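Local coordinates for protein putative primosome component (Streptococcus pyogenes serotype M3, PDB 2QGZ) that probably binds ATP and acts as a DnaI-like helicase loader, helping to deliver the replicative helicase to DNA during primosome assembly, at residues R108-S113 with S183-H188; Y156-M161 with A289-L294; D261-W266 with R280-V285. All coordinates share one frame; numbering follows the deposited sequence.

Interaction 1 (R108-S113 with S183-H188)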
loop_
_atom_site.group_PDB
_atom_site.type_symbol
_atom_site.label_atom_id
_atom_site.label_comp_id
_atom_site.label_asym_id
_atom_site.label_seq_id
_atom_site.Cartn_x
_atom_site.Cartn_y
_atom_site.Cartn_z
ATOM N N ARG A 108 -2.647 -15.817 -0.752
ATOM C CA ARG A 108 -2.196 -15.021 -1.893
ATOM C C ARG A 108 -1.708 -13.645 -1.426
ATOM O O ARG A 108 -1.168 -12.867 -2.219
ATOM C CB ARG A 108 -3.327 -14.792 -2.899
ATOM C CG ARG A 108 -3.947 -16.025 -3.494
ATOM C CD ARG A 108 -4.664 -15.656 -4.783
ATOM N NE ARG A 108 -5.355 -16.793 -5.386
ATOM C CZ ARG A 108 -6.499 -17.305 -4.938
ATOM N NH1 ARG A 108 -7.103 -16.782 -3.874
ATOM N NH2 ARG A 108 -7.038 -18.346 -5.556
ATOM N N ILE A 109 -1.919 -13.349 -0.146
ATOM C CA ILE A 109 -1.526 -12.069 0.433
ATOM C C ILE A 109 -0.196 -12.149 1.169
ATOM O O ILE A 109 -0.136 -12.576 2.324
ATOM C CB ILE A 109 -2.604 -11.559 1.417
ATOM C CG1 ILE A 109 -3.933 -11.385 0.686
ATOM C CG2 ILE A 109 -2.178 -10.249 2.034
ATOM C CD1 ILE A 109 -5.071 -10.985 1.597
ATOM N N GLN A 110 0.874 -11.728 0.502
ATOM C CA GLN A 110 2.200 -11.756 1.105
ATOM C C GLN A 110 2.396 -10.600 2.083
ATOM O O GLN A 110 2.014 -9.463 1.805
ATOM C CB GLN A 110 3.275 -11.708 0.015
ATOM C CG GLN A 110 3.446 -13.011 -0.768
ATOM C CD GLN A 110 2.192 -13.421 -1.533
ATOM O OE1 GLN A 110 1.604 -14.479 -1.273
ATOM N NE2 GLN A 110 1.776 -12.585 -2.486
ATOM N N LEU A 111 2.986 -10.904 3.234
ATOM C CA LEU A 111 3.243 -9.896 4.253
ATOM C C LEU A 111 4.739 -9.744 4.458
ATOM O O LEU A 111 5.492 -10.711 4.358
ATOM C CB LEU A 111 2.618 -10.296 5.585
ATOM C CG LEU A 111 1.119 -10.565 5.697
ATOM C CD1 LEU A 111 0.818 -10.980 7.126
ATOM C CD2 LEU A 111 0.325 -9.326 5.323
ATOM N N VAL A 112 5.167 -8.520 4.740
ATOM C CA VAL A 112 6.566 -8.229 4.984
ATOM C C VAL A 112 6.637 -7.321 6.197
ATOM O O VAL A 112 6.336 -6.127 6.114
ATOM C CB VAL A 112 7.230 -7.522 3.778
ATOM C CG1 VAL A 112 8.647 -7.076 4.150
ATOM C CG2 VAL A 112 7.278 -8.466 2.576
ATOM N N SER A 113 7.011 -7.909 7.330
ATOM C CA SER A 113 7.142 -7.189 8.587
ATOM C C SER A 113 5.822 -6.611 9.091
ATOM O O SER A 113 5.760 -5.467 9.535
ATOM C CB SER A 113 8.182 -6.080 8.439
ATOM O OG SER A 113 9.387 -6.611 7.915
ATOM N N SER A 183 -2.475 -11.708 -6.361
ATOM C CA SER A 183 -1.656 -11.697 -5.156
ATOM C C SER A 183 -1.331 -10.244 -4.837
ATOM O O SER A 183 -1.185 -9.421 -5.732
ATOM C CB SER A 183 -0.344 -12.461 -5.383
ATOM O OG SER A 183 -0.577 -13.818 -5.727
ATOM N N THR A 184 -1.220 -9.934 -3.558
ATOM C CA THR A 184 -0.904 -8.585 -3.130
ATOM C C THR A 184 0.156 -8.716 -2.061
ATOM O O THR A 184 0.208 -9.724 -1.359
ATOM C CB THR A 184 -2.139 -7.871 -2.511
ATOM O OG1 THR A 184 -3.147 -7.675 -3.511
ATOM C CG2 THR A 184 -1.746 -6.513 -1.947
ATOM N N THR A 185 1.014 -7.710 -1.951
ATOM C CA THR A 185 2.038 -7.713 -0.926
ATOM C C THR A 185 1.837 -6.480 -0.070
ATOM O O THR A 185 1.773 -5.358 -0.580
ATOM C CB THR A 185 3.458 -7.678 -1.509
ATOM O OG1 THR A 185 3.712 -8.895 -2.217
ATOM C CG2 THR A 185 4.488 -7.533 -0.394
ATOM N N LEU A 186 1.708 -6.704 1.233
ATOM C CA LEU A 186 1.538 -5.628 2.198
ATOM C C LEU A 186 2.898 -5.541 2.875
ATOM O O LEU A 186 3.368 -6.500 3.470
ATOM C CB LEU A 186 0.455 -6.002 3.206
ATOM C CG LEU A 186 -0.907 -6.312 2.580
ATOM C CD1 LEU A 186 -1.769 -7.100 3.552
ATOM C CD2 LEU A 186 -1.580 -5.018 2.203
ATOM N N LEU A 187 3.525 -4.381 2.783
ATOM C CA LEU A 187 4.854 -4.205 3.334
ATOM C C LEU A 187 4.981 -3.014 4.276
ATOM O O LEU A 187 4.556 -1.909 3.951
ATOM C CB LEU A 187 5.825 -4.074 2.159
ATOM C CG LEU A 187 7.273 -3.637 2.333
ATOM C CD1 LEU A 187 8.090 -4.182 1.173
ATOM C CD2 LEU A 187 7.359 -2.112 2.395
ATOM N N HIS A 188 5.560 -3.241 5.450
ATOM C CA HIS A 188 5.753 -2.157 6.406
ATOM C C HIS A 188 7.078 -1.501 6.024
ATOM O O HIS A 188 8.145 -1.999 6.381
ATOM C CB HIS A 188 5.821 -2.700 7.834
ATOM C CG HIS A 188 5.830 -1.632 8.882
ATOM N ND1 HIS A 188 6.882 -1.449 9.753
ATOM C CD2 HIS A 188 4.916 -0.678 9.188
ATOM C CE1 HIS A 188 6.615 -0.429 10.553
ATOM N NE2 HIS A 188 5.429 0.055 10.229
#
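Gln110 and Leu186 sit at the middle of a parallel strand pair in which backbone bonds set the spacing and side chains sort themselves onto two faces. Among the backbone bonds, Gln110 N donates to Thr184 O at 2.8 Å, and Gln110 O receives Leu186 N, also at 2.8 Å. Val112 repeats the pattern one step on, donating to Leu186 O and accepting from His188 N. The series starts with a longer bond from Thr184 N to Arg108 O, and CA-H...O contacts fill in between these bonds. The segment axes run 17° apart.

Apolar contact divides by face. On the face carrying Ile109, Leu111 and Leu186, Leu186 CD1 reaches Ile109 CG2 and Leu111 CD2, each at 3.5 Å, so one methyl bridges two residues of the edge strand. Helix 165-179 packs on this face through His174, against Ile109, and Ala173, against Thr184. On the other face Val112 and Leu187 lie side by side, Val112 CB 4.1 Å from Leu187 CB. Val112 CG2 also faces Thr185 CG2, and Phe192 packs on Leu187.

The polar side-chain contacts are fewer. The chain of Gln110 bends where chi2 (62°) places CD, and its NE2 makes a weak bond of 3.0 Å to Arg108 O, the atom that also accepts Thr184 N. His188 CB lies 3.2 Å from Ser113 O. His188, the N-cap residue of helix 189-197, hydrogen-bonds through ND1 to Ser191 OG and weakly through NE2 to Asp222 OD1.

The chemistry implies a division of labour: main-chain amides fix the register of this outermost strand on the P-loop NTPase sheet, and the branched aliphatic side chains add apolar contact on both faces of the pair.

Interaction 2 (Y156-M161 with A289-L294)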
loop_
_atom_site.group_PDB
_atom_site.type_symbol
_atom_site.label_atom_id
_atom_site.label_comp_id
_atom_site.label_asym_id
_atom_site.label_seq_id
_atom_site.Cartn_x
_atom_site.Cartn_y
_atom_site.Cartn_z
ATOM N N TYR A 156 -3.070 6.726 -2.067
ATOM C CA TYR A 156 -2.129 7.207 -1.068
ATOM C C TYR A 156 -3.057 7.645 0.073
ATOM O O TYR A 156 -3.703 8.697 -0.005
ATOM C CB TYR A 156 -1.317 8.389 -1.616
ATOM C CG TYR A 156 -0.338 9.017 -0.627
ATOM C CD1 TYR A 156 -0.763 9.971 0.299
ATOM C CD2 TYR A 156 1.018 8.667 -0.635
ATOM C CE1 TYR A 156 0.129 10.566 1.182
ATOM C CE2 TYR A 156 1.918 9.252 0.246
ATOM C CZ TYR A 156 1.467 10.204 1.152
ATOM O OH TYR A 156 2.351 10.807 2.022
ATOM N N LEU A 157 -3.159 6.804 1.102
ATOM C CA LEU A 157 -4.019 7.072 2.253
ATOM C C LEU A 157 -3.242 7.653 3.408
ATOM O O LEU A 157 -2.339 7.010 3.942
ATOM C CB LEU A 157 -4.686 5.787 2.761
ATOM C CG LEU A 157 -5.877 5.208 2.014
ATOM C CD1 LEU A 157 -6.355 3.949 2.722
ATOM C CD2 LEU A 157 -6.981 6.237 1.970
ATOM N N TYR A 158 -3.602 8.850 3.830
ATOM C CA TYR A 158 -2.893 9.423 4.950
ATOM C C TYR A 158 -3.859 9.945 6.010
ATOM O O TYR A 158 -4.996 10.310 5.709
ATOM C CB TYR A 158 -1.956 10.526 4.455
ATOM C CG TYR A 158 -2.624 11.853 4.208
ATOM C CD1 TYR A 158 -2.689 12.814 5.218
ATOM C CD2 TYR A 158 -3.180 12.157 2.968
ATOM C CE1 TYR A 158 -3.293 14.048 5.000
ATOM C CE2 TYR A 158 -3.786 13.385 2.739
ATOM C CZ TYR A 158 -3.839 14.326 3.764
ATOM O OH TYR A 158 -4.454 15.539 3.565
ATOM N N GLY A 159 -3.390 9.971 7.253
ATOM C CA GLY A 159 -4.209 10.438 8.357
ATOM C C GLY A 159 -3.543 10.058 9.667
ATOM O O GLY A 159 -2.424 9.533 9.665
ATOM N N ASP A 160 -4.220 10.314 10.780
ATOM C CA ASP A 160 -3.666 9.999 12.085
ATOM C C ASP A 160 -3.278 8.531 12.225
ATOM O O ASP A 160 -3.757 7.662 11.494
ATOM C CB ASP A 160 -4.651 10.384 13.195
ATOM C CG ASP A 160 -4.991 11.870 13.186
ATOM O OD1 ASP A 160 -4.359 12.633 12.416
ATOM O OD2 ASP A 160 -5.892 12.274 13.957
ATOM N N MET A 161 -2.402 8.272 13.186
ATOM C CA MET A 161 -1.900 6.941 13.449
ATOM C C MET A 161 -2.958 6.069 14.131
ATOM O O MET A 161 -3.700 6.536 15.002
ATOM C CB MET A 161 -0.651 7.064 14.322
ATOM C CG MET A 161 0.185 5.801 14.453
ATOM S SD MET A 161 1.740 6.127 15.355
ATOM C CE MET A 161 1.180 5.888 17.065
ATOM N N ALA A 289 -0.170 7.116 -7.286
ATOM C CA ALA A 289 -1.365 7.089 -6.442
ATOM C C ALA A 289 -2.071 8.419 -6.200
ATOM O O ALA A 289 -1.454 9.480 -6.215
ATOM C CB ALA A 289 -1.015 6.450 -5.109
ATOM N N ARG A 290 -3.375 8.347 -5.969
ATOM C CA ARG A 290 -4.177 9.535 -5.706
ATOM C C ARG A 290 -4.278 9.714 -4.195
ATOM O O ARG A 290 -4.512 8.757 -3.466
ATOM C CB ARG A 290 -5.563 9.380 -6.336
ATOM C CG ARG A 290 -5.546 9.420 -7.869
ATOM C CD ARG A 290 -5.267 10.848 -8.379
ATOM N NE ARG A 290 -4.904 10.909 -9.799
ATOM C CZ ARG A 290 -3.723 10.535 -10.294
ATOM N NH1 ARG A 290 -2.774 10.067 -9.490
ATOM N NH2 ARG A 290 -3.485 10.635 -11.597
ATOM N N GLU A 291 -4.093 10.943 -3.734
ATOM C CA GLU A 291 -4.122 11.265 -2.307
ATOM C C GLU A 291 -5.528 11.257 -1.714
ATOM O O GLU A 291 -6.446 11.817 -2.298
ATOM C CB GLU A 291 -3.497 12.640 -2.105
ATOM C CG GLU A 291 -2.980 12.941 -0.719
ATOM C CD GLU A 291 -2.474 14.380 -0.600
ATOM O OE1 GLU A 291 -1.704 14.669 0.342
ATOM O OE2 GLU A 291 -2.855 15.225 -1.446
ATOM N N PHE A 292 -5.688 10.616 -0.557
ATOM C CA PHE A 292 -6.983 10.549 0.137
ATOM C C PHE A 292 -6.758 10.779 1.624
ATOM O O PHE A 292 -5.957 10.082 2.246
ATOM C CB PHE A 292 -7.652 9.175 -0.021
ATOM C CG PHE A 292 -8.445 9.005 -1.289
ATOM C CD1 PHE A 292 -7.812 8.862 -2.518
ATOM C CD2 PHE A 292 -9.831 8.959 -1.247
ATOM C CE1 PHE A 292 -8.552 8.675 -3.691
ATOM C CE2 PHE A 292 -10.578 8.773 -2.408
ATOM C CZ PHE A 292 -9.938 8.631 -3.633
ATOM N N HIS A 293 -7.448 11.759 2.195
ATOM C CA HIS A 293 -7.318 12.019 3.621
ATOM C C HIS A 293 -8.370 11.169 4.323
ATOM O O HIS A 293 -9.565 11.252 4.015
ATOM C CB HIS A 293 -7.552 13.498 3.945
ATOM C CG HIS A 293 -7.194 13.868 5.353
ATOM N ND1 HIS A 293 -7.529 15.081 5.916
ATOM C CD2 HIS A 293 -6.513 13.187 6.307
ATOM C CE1 HIS A 293 -7.074 15.132 7.156
ATOM N NE2 HIS A 293 -6.453 13.994 7.418
ATOM N N LEU A 294 -7.919 10.341 5.257
ATOM C CA LEU A 294 -8.812 9.467 5.994
ATOM C C LEU A 294 -8.945 9.930 7.443
ATOM O O LEU A 294 -7.954 10.248 8.097
ATOM C CB LEU A 294 -8.275 8.037 5.958
ATOM C CG LEU A 294 -9.265 6.943 6.351
ATOM C CD1 LEU A 294 -10.293 6.801 5.239
ATOM C CD2 LEU A 294 -8.536 5.616 6.562
HETATM O O HOH W 1 -6.673 11.437 10.508
#
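Tyr158 and His293 hold their rings almost parallel, 2° between the planes, but slid so far that they barely overlap, with centroids 4.6 Å apart. The Tyr158 CG occupies the crowded position between backbone N and carbonyl carbon (chi1 81°), and the ring meets His293 from there: its CE1 lies over the imidazole face, offset to the rim, 3.6 Å from His293 CD2. His293 CA in turn sits over the phenol face as a CH-pi contact, while Tyr158 O comes to the imidazole edge in its plane. Glu291 approaches the same tyrosine ring obliquely; its OE1 packs 3.4 Å from Tyr158 CE2 and takes its hydrogen bond from Phe259 N. Glu291 runs alongside Tyr156 as well, pointing the same way, and the Tyr156 hydroxyl continues to Tyr257 O.

On the opposite face of the sheet Leu157 CD2 rests on Phe292 CB at 3.6 Å, and the Phe292 ring leads away to Ala139 of helix 131-146. Four backbone bonds join the strands in parallel, among them Phe292 N to Tyr156 O (2.8 Å) and Leu294 N to Tyr158 O (3.0 Å).

Beyond the last of these bonds the chains part, and a water spans the gap, accepting from Asp160 N at 2.7 Å and donating to Leu294 O at 3.0 Å. Gly159 here begins what fits a Walker A sequence, with Lys165 NZ hydrogen-bonded back to Asp160 O.

Amide bonds, with side-chain packing on both faces, thus tie outermost strand 289-293 to the strand leading into the probable P-loop; the Glu291 carboxylate is held from the Phe259 backbone, and water takes over where direct pairing stops.

Interaction 3 (D261-W266 with R280-V285)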
loop_
_atom_site.group_PDB
_atom_site.type_symbol
_atom_site.label_atom_id
_atom_site.label_comp_id
_atom_site.label_asym_id
_atom_site.label_seq_id
_atom_site.Cartn_x
_atom_site.Cartn_y
_atom_site.Cartn_z
ATOM N N ASP A 261 3.256 17.490 2.863
ATOM C CA ASP A 261 3.932 17.318 4.147
ATOM C C ASP A 261 5.003 16.233 4.093
ATOM O O ASP A 261 6.014 16.314 4.795
ATOM C CB ASP A 261 2.923 16.966 5.252
ATOM C CG ASP A 261 2.341 18.197 5.947
ATOM O OD1 ASP A 261 1.640 19.002 5.288
ATOM O OD2 ASP A 261 2.586 18.353 7.166
ATOM N N LEU A 262 4.778 15.209 3.275
ATOM C CA LEU A 262 5.741 14.119 3.162
ATOM C C LEU A 262 7.015 14.622 2.509
ATOM O O LEU A 262 8.119 14.286 2.932
ATOM C CB LEU A 262 5.173 12.967 2.332
ATOM C CG LEU A 262 6.174 11.830 2.106
ATOM C CD1 LEU A 262 6.618 11.267 3.453
ATOM C CD2 LEU A 262 5.557 10.750 1.232
ATOM N N GLU A 263 6.852 15.430 1.469
ATOM C CA GLU A 263 7.992 15.975 0.756
ATOM C C GLU A 263 8.755 16.957 1.642
ATOM O O GLU A 263 9.973 16.847 1.802
ATOM C CB GLU A 263 7.528 16.675 -0.522
ATOM C CG GLU A 263 8.671 17.063 -1.440
ATOM C CD GLU A 263 8.198 17.571 -2.790
ATOM O OE1 GLU A 263 9.055 17.750 -3.683
ATOM O OE2 GLU A 263 6.979 17.793 -2.958
ATOM N N ARG A 264 8.024 17.904 2.224
ATOM C CA ARG A 264 8.610 18.920 3.091
ATOM C C ARG A 264 9.306 18.321 4.309
ATOM O O ARG A 264 9.916 19.041 5.093
ATOM C CB ARG A 264 7.536 19.911 3.535
ATOM N N LYS A 265 9.214 17.006 4.469
ATOM C CA LYS A 265 9.855 16.338 5.594
ATOM C C LYS A 265 11.113 15.615 5.128
ATOM O O LYS A 265 12.028 15.388 5.914
ATOM C CB LYS A 265 8.890 15.350 6.245
ATOM N N TRP A 266 11.155 15.254 3.849
ATOM C CA TRP A 266 12.316 14.567 3.296
ATOM C C TRP A 266 13.436 15.547 2.950
ATOM O O TRP A 266 13.414 16.187 1.897
ATOM C CB TRP A 266 11.932 13.764 2.047
ATOM C CG TRP A 266 11.261 12.442 2.332
ATOM C CD1 TRP A 266 11.335 11.708 3.489
ATOM C CD2 TRP A 266 10.485 11.659 1.414
ATOM N NE1 TRP A 266 10.658 10.519 3.342
ATOM C CE2 TRP A 266 10.127 10.462 2.080
ATOM C CE3 TRP A 266 10.059 11.853 0.091
ATOM C CZ2 TRP A 266 9.364 9.462 1.467
ATOM C CZ3 TRP A 266 9.300 10.857 -0.519
ATOM C CH2 TRP A 266 8.960 9.677 0.172
ATOM N N ARG A 280 12.568 13.453 -6.895
ATOM C CA ARG A 280 11.855 12.815 -7.990
ATOM C C ARG A 280 11.161 11.550 -7.484
ATOM O O ARG A 280 10.297 10.990 -8.156
ATOM C CB ARG A 280 12.798 12.491 -9.161
ATOM C CG ARG A 280 13.883 11.459 -8.888
ATOM C CD ARG A 280 14.439 10.950 -10.213
ATOM N NE ARG A 280 15.521 9.983 -10.050
ATOM C CZ ARG A 280 15.968 9.198 -11.026
ATOM N NH1 ARG A 280 15.427 9.261 -12.236
ATOM N NH2 ARG A 280 16.955 8.344 -10.794
ATOM N N VAL A 281 11.542 11.110 -6.290
ATOM C CA VAL A 281 10.923 9.940 -5.685
ATOM C C VAL A 281 9.502 10.336 -5.312
ATOM O O VAL A 281 8.581 9.527 -5.373
ATOM C CB VAL A 281 11.664 9.496 -4.407
ATOM C CG1 VAL A 281 11.674 10.622 -3.400
ATOM C CG2 VAL A 281 10.993 8.275 -3.818
ATOM N N MET A 282 9.336 11.603 -4.947
ATOM C CA MET A 282 8.039 12.138 -4.562
ATOM C C MET A 282 7.145 12.320 -5.794
ATOM O O MET A 282 5.920 12.239 -5.700
ATOM C CB MET A 282 8.230 13.474 -3.833
ATOM C CG MET A 282 7.081 13.877 -2.928
ATOM S SD MET A 282 6.714 12.635 -1.656
ATOM C CE MET A 282 5.063 12.154 -2.164
ATOM N N GLU A 283 7.756 12.562 -6.951
ATOM C CA GLU A 283 6.991 12.732 -8.188
ATOM C C GLU A 283 6.467 11.374 -8.660
ATOM O O GLU A 283 5.465 11.298 -9.366
ATOM C CB GLU A 283 7.866 13.371 -9.275
ATOM N N ARG A 284 7.152 10.304 -8.270
ATOM C CA ARG A 284 6.728 8.966 -8.649
ATOM C C ARG A 284 5.539 8.547 -7.784
ATOM O O ARG A 284 4.626 7.860 -8.253
ATOM C CB ARG A 284 7.877 7.968 -8.490
ATOM C CG ARG A 284 9.050 8.211 -9.432
ATOM C CD ARG A 284 9.958 6.998 -9.469
ATOM N NE ARG A 284 11.186 7.230 -10.228
ATOM C CZ ARG A 284 11.261 7.326 -11.553
ATOM N NH1 ARG A 284 10.173 7.213 -12.305
ATOM N NH2 ARG A 284 12.438 7.521 -12.124
ATOM N N VAL A 285 5.549 8.964 -6.519
ATOM C CA VAL A 285 4.446 8.651 -5.624
ATOM C C VAL A 285 3.181 9.323 -6.162
ATOM O O VAL A 285 2.135 8.681 -6.283
ATOM C CB VAL A 285 4.712 9.159 -4.190
ATOM C CG1 VAL A 285 3.533 8.824 -3.297
ATOM C CG2 VAL A 285 5.969 8.525 -3.637
#
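Trp266 N donates to Glu263 O at 2.9 Å, closing a type I turn at the end of helix 259-263; both residues touch Met282 of helix 281-288. A weak bond from the same nitrogen to Leu262 O supplements it.

Met282 is central to the contact. Its chain is bent at chi2 (57°), which places SD between Trp266 and Leu262. The sulfur lies 3.3 Å from Trp266 CZ3, and 4.3 Å from the centroid of the six-membered ring at 54° off the ring normal: an oblique Met-aromatic contact, with the two side chains at about a right angle. Leu262 CD2 touches SD 3.6 Å away, the two side chains crossing at a slant, while Leu262 CD1 lies 3.7 Å above the plane of the indole, offset toward the rim. Val281 CG1 meets Trp266 CZ3 at 3.7 Å, beside the sulfur contact.

Glu263 approaches differently. Its aliphatic CB packs on Met282 CG at 3.7 Å, and the extended chain carries OE2 on to a salt bridge with Arg286, one turn further along helix 281-288.

The example illustrates how a helix end and a neighbouring helix can share two kinds of bond in sequence: within the two segments the contact is apolar and Met-aromatic, and the polar link between the helices is the Glu263–Arg286 salt bridge just beyond the apolar cluster.

Interactions 1 and 2 pin the two outermost strands of one six-stranded parallel sheet, 109-112 and 289-293; the centres of the two contacts lie 19 Å apart. Interaction 3 is nested in the loop closed by interaction 2, and helix 281-288 runs straight into strand 289-293. These two contacts touch: Tyr156 OH meets Leu262 CD2 at 3.3 Å, and Tyr156 CD2 meets Val285 CG1 at 3.7 Å. In interaction 2 the Leu294 side chain is about 6 Å from a phosphate ion, probably taken up from the crystallisation liquor, at what fits a Walker A loop. Leu186 of interaction 1 lies near that loop without touching it. Interactions 1 and 3 are about 12 Å apart at their nearest atoms.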